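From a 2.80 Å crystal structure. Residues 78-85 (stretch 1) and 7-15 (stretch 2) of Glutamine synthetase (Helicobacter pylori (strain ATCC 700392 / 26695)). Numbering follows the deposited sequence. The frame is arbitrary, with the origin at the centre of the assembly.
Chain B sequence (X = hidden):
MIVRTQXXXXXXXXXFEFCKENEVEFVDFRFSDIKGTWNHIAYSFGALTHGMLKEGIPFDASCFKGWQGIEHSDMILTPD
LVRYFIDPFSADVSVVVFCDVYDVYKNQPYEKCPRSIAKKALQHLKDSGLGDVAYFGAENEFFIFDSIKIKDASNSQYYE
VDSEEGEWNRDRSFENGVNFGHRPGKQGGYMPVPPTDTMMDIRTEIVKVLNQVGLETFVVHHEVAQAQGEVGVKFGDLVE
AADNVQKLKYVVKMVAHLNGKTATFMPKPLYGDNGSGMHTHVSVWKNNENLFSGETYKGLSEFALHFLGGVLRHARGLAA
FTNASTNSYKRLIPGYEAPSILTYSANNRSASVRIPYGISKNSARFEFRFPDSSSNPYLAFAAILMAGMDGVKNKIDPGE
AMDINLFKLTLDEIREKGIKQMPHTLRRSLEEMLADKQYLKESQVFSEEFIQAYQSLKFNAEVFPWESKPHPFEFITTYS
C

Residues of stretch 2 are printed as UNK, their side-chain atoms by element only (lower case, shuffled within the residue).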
# COMPACT_ATOMS: atom_id res chain seq x y z
N THR B 78 -27.71 -33.01 -39.63
CA THR B 78 -27.33 -33.99 -40.63
C THR B 78 -25.83 -33.88 -40.87
O THR B 78 -25.37 -32.89 -41.46
CB THR B 78 -28.07 -33.81 -41.95
OG1 THR B 78 -29.40 -33.33 -41.69
CG2 THR B 78 -28.07 -35.17 -42.69
N PRO B 79 -25.04 -34.85 -40.41
CA PRO B 79 -23.60 -34.77 -40.62
C PRO B 79 -23.25 -34.94 -42.09
O PRO B 79 -23.86 -35.74 -42.79
CB PRO B 79 -23.06 -35.92 -39.76
CG PRO B 79 -24.18 -36.28 -38.81
CD PRO B 79 -25.43 -36.01 -39.59
N ASP B 80 -22.31 -34.12 -42.56
CA ASP B 80 -21.70 -34.31 -43.88
C ASP B 80 -20.28 -34.83 -43.65
O ASP B 80 -19.47 -34.19 -42.97
CB ASP B 80 -21.71 -33.01 -44.70
CG ASP B 80 -21.36 -33.24 -46.17
OD1 ASP B 80 -21.05 -34.39 -46.55
OD2 ASP B 80 -21.44 -32.28 -46.97
N LEU B 81 -19.98 -36.01 -44.19
CA LEU B 81 -18.70 -36.63 -43.89
C LEU B 81 -17.67 -36.25 -44.93
O LEU B 81 -17.05 -37.08 -45.58
CB LEU B 81 -18.86 -38.13 -43.76
CG LEU B 81 -19.70 -38.41 -42.51
CD1 LEU B 81 -20.05 -39.89 -42.34
CD2 LEU B 81 -18.98 -37.86 -41.31
N VAL B 82 -17.48 -34.93 -45.06
CA VAL B 82 -16.41 -34.37 -45.87
C VAL B 82 -15.68 -33.34 -45.02
O VAL B 82 -16.29 -32.65 -44.19
CB VAL B 82 -16.90 -33.73 -47.19
CG1 VAL B 82 -17.48 -34.80 -48.11
CG2 VAL B 82 -17.90 -32.62 -46.90
N ARG B 83 -14.37 -33.24 -45.24
CA ARG B 83 -13.50 -32.26 -44.60
C ARG B 83 -13.54 -32.36 -43.07
O ARG B 83 -13.20 -31.39 -42.38
CB ARG B 83 -13.81 -30.84 -45.06
CG ARG B 83 -13.46 -30.66 -46.53
CD ARG B 83 -13.77 -29.28 -47.02
NE ARG B 83 -15.21 -29.06 -47.01
CZ ARG B 83 -16.04 -29.55 -47.91
NH1 ARG B 83 -15.60 -30.32 -48.91
NH2 ARG B 83 -17.33 -29.29 -47.80
N TYR B 84 -13.94 -33.51 -42.54
CA TYR B 84 -13.81 -33.71 -41.11
C TYR B 84 -12.33 -33.69 -40.72
O TYR B 84 -11.44 -33.69 -41.58
CB TYR B 84 -14.51 -35.01 -40.65
CG TYR B 84 -14.13 -36.29 -41.36
CD1 TYR B 84 -12.94 -36.93 -41.10
CD2 TYR B 84 -15.02 -36.91 -42.24
CE1 TYR B 84 -12.60 -38.12 -41.71
CE2 TYR B 84 -14.69 -38.11 -42.88
CZ TYR B 84 -13.47 -38.71 -42.60
OH TYR B 84 -13.10 -39.89 -43.18
N PHE B 85 -12.07 -33.54 -39.43
CA PHE B 85 -10.68 -33.45 -39.02
C PHE B 85 -10.59 -33.70 -37.54
O PHE B 85 -11.53 -33.41 -36.79
CB PHE B 85 -10.13 -32.08 -39.35
CG PHE B 85 -10.84 -30.96 -38.68
CD1 PHE B 85 -12.08 -30.52 -39.15
CD2 PHE B 85 -10.25 -30.29 -37.61
CE1 PHE B 85 -12.75 -29.44 -38.53
CE2 PHE B 85 -10.89 -29.22 -37.01
CZ PHE B 85 -12.16 -28.80 -37.46
N UNK B 7 -25.99 -39.22 -46.86
CA UNK B 7 -24.60 -39.55 -46.57
C UNK B 7 -24.29 -41.04 -46.85
O UNK B 7 -24.52 -41.89 -45.98
o UNK B 7 -22.58 -37.97 -43.96
c UNK B 7 -24.28 -39.20 -45.12
c UNK B 7 -22.87 -38.67 -44.93
n UNK B 7 -21.98 -39.00 -45.87
N UNK B 8 -23.76 -41.34 -48.04
CA UNK B 8 -23.67 -42.72 -48.51
C UNK B 8 -22.82 -43.57 -47.57
O UNK B 8 -21.76 -43.15 -47.11
o UNK B 8 -21.72 -42.90 -50.04
c UNK B 8 -23.13 -42.78 -49.95
N UNK B 9 -23.30 -44.77 -47.29
CA UNK B 9 -22.67 -45.65 -46.33
C UNK B 9 -21.36 -46.22 -46.83
O UNK B 9 -20.72 -47.00 -46.11
o UNK B 9 -25.37 -47.80 -44.02
c UNK B 9 -23.64 -46.76 -45.99
o UNK B 9 -26.36 -45.86 -43.84
c UNK B 9 -25.64 -46.66 -44.46
c UNK B 9 -25.06 -46.24 -45.80
N UNK B 10 -20.96 -45.90 -48.06
CA UNK B 10 -19.56 -46.08 -48.43
C UNK B 10 -18.69 -45.14 -47.60
O UNK B 10 -17.61 -45.51 -47.14
c UNK B 10 -19.38 -45.81 -49.93
o UNK B 10 -20.39 -46.43 -50.73
N UNK B 11 -19.20 -43.94 -47.34
CA UNK B 11 -18.48 -42.90 -46.64
C UNK B 11 -18.66 -42.96 -45.12
O UNK B 11 -17.79 -42.49 -44.38
c UNK B 11 -18.73 -39.86 -49.13
c UNK B 11 -18.91 -41.53 -47.18
n UNK B 11 -20.08 -37.74 -48.46
c UNK B 11 -18.68 -41.34 -48.72
c UNK B 11 -20.07 -39.22 -48.73
N UNK B 12 -19.75 -43.55 -44.64
CA UNK B 12 -19.95 -43.71 -43.21
C UNK B 12 -19.03 -44.79 -42.67
O UNK B 12 -18.45 -44.66 -41.58
c UNK B 12 -22.29 -42.78 -43.19
c UNK B 12 -23.80 -42.98 -42.99
c UNK B 12 -21.61 -44.58 -41.50
c UNK B 12 -21.43 -44.03 -42.93
N UNK B 13 -18.88 -45.88 -43.42
CA UNK B 13 -17.98 -46.95 -42.99
C UNK B 13 -16.57 -46.41 -42.78
O UNK B 13 -16.01 -46.51 -41.68
n UNK B 13 -15.35 -51.85 -44.38
c UNK B 13 -17.98 -48.08 -44.03
c UNK B 13 -16.62 -51.69 -43.61
c UNK B 13 -17.01 -49.21 -43.70
c UNK B 13 -17.50 -50.57 -44.18
N UNK B 14 -15.98 -45.83 -43.83
CA UNK B 14 -14.58 -45.45 -43.75
C UNK B 14 -14.38 -44.38 -42.71
O UNK B 14 -13.29 -44.27 -42.13
c UNK B 14 -14.86 -43.76 -45.62
o UNK B 14 -14.37 -43.91 -47.94
c UNK B 14 -14.11 -44.96 -45.11
o UNK B 14 -13.61 -42.18 -46.83
c UNK B 14 -14.25 -43.24 -46.89
N UNK B 15 -15.42 -43.60 -42.46
CA UNK B 15 -15.35 -42.62 -41.38
C UNK B 15 -15.21 -43.32 -40.04
O UNK B 15 -14.41 -42.89 -39.20
c UNK B 15 -17.32 -39.63 -37.85
c UNK B 15 -16.85 -41.01 -40.16
c UNK B 15 -17.53 -41.61 -39.12
c UNK B 15 -16.42 -39.71 -40.02
c UNK B 15 -16.65 -39.02 -38.88
c UNK B 15 -17.76 -40.94 -37.97
c UNK B 15 -16.59 -41.74 -41.43

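Position 7 carries four side-chain atoms: two carbons, the second bearing one oxygen and one nitrogen, with the oxygen lying by Pro 79 and Leu 81. This is a primary amide one carbon from the backbone, hence Asn 7. Asn 7 OD1 accepts a weak hydrogen bond from Leu 81 N at 3.3 Å. The same Asn 7 OD1 lies 2.8 Å from Pro 79 O; both atoms are acceptors, so this is a close approach without a hydrogen bond. A short amide suits a site where CB points toward stretch 1 and the side chain can reach its backbone directly.

Position 8 has one carbon and then one oxygen, and touches nothing on stretch 1. It is Ser 8, at the N-cap position, where a small hydroxyl residue is commonly found.

Position 9 has three carbons, the third carrying two oxygens, and no contact with stretch 1: Glu 9. Its CA-to-CB bond points away, and an exposed carboxylate in the first turn suits the positive end of the helix dipole.

Position 10 again shows one carbon and one oxygen, out of reach of stretch 1. Ser 10 is small and polar, at home on an exposed surface.

At position 11 four carbons run in a row to a nitrogen, which reaches Asp 80 and Val 82: Lys 11. Its CA-to-CB bond points toward stretch 1, and Lys 11 NZ makes a long salt bridge to Asp 80 OD1 at 4.0 Å. A long, flexible chain can bring charge to this partly exposed margin.

Position 12 has four carbons, forked at the first, one arm two carbons long, and touches Leu 81: Ile 12. Although its CA-to-CB bond points away, Ile 12 CG1 lies 3.8 Å from Leu 81 CD1, an apolar contact fitting its buried setting.

Position 13 has four carbons in a row ending in nitrogen, without contact to stretch 1. The CA-to-CB bond of Lys 13 points away, and the side chain is exposed, as suits its charge.

Position 14 has three carbons, the third carrying two oxygens, one nearing Tyr 84: Glu 14. Its CA-to-CB bond points sideways, but Glu 14 OE1 comes within 4.3 Å of Tyr 84 OH, too far for a hydrogen bond. A long, charged side chain suits this exposed position.

Position 15 has one carbon and a six-carbon ring without a hydroxyl, touching Leu 81 and Tyr 84: Phe 15. Leu 81 CD2 lies over one face of the Phe 15 ring, 3.4 Å from Phe 15 CD2, while the ring's edge meets the face of Tyr 84, planes at 85°. A buried, apolar ring suits both neighbours.

The helix crosses the strand at 79°, and Leu 81 is the hub: its backbone meets Asn 7, and its side chain packs against Ile 12 and Phe 15.

Stretch 2, residues 7-15: NSESKIKEF
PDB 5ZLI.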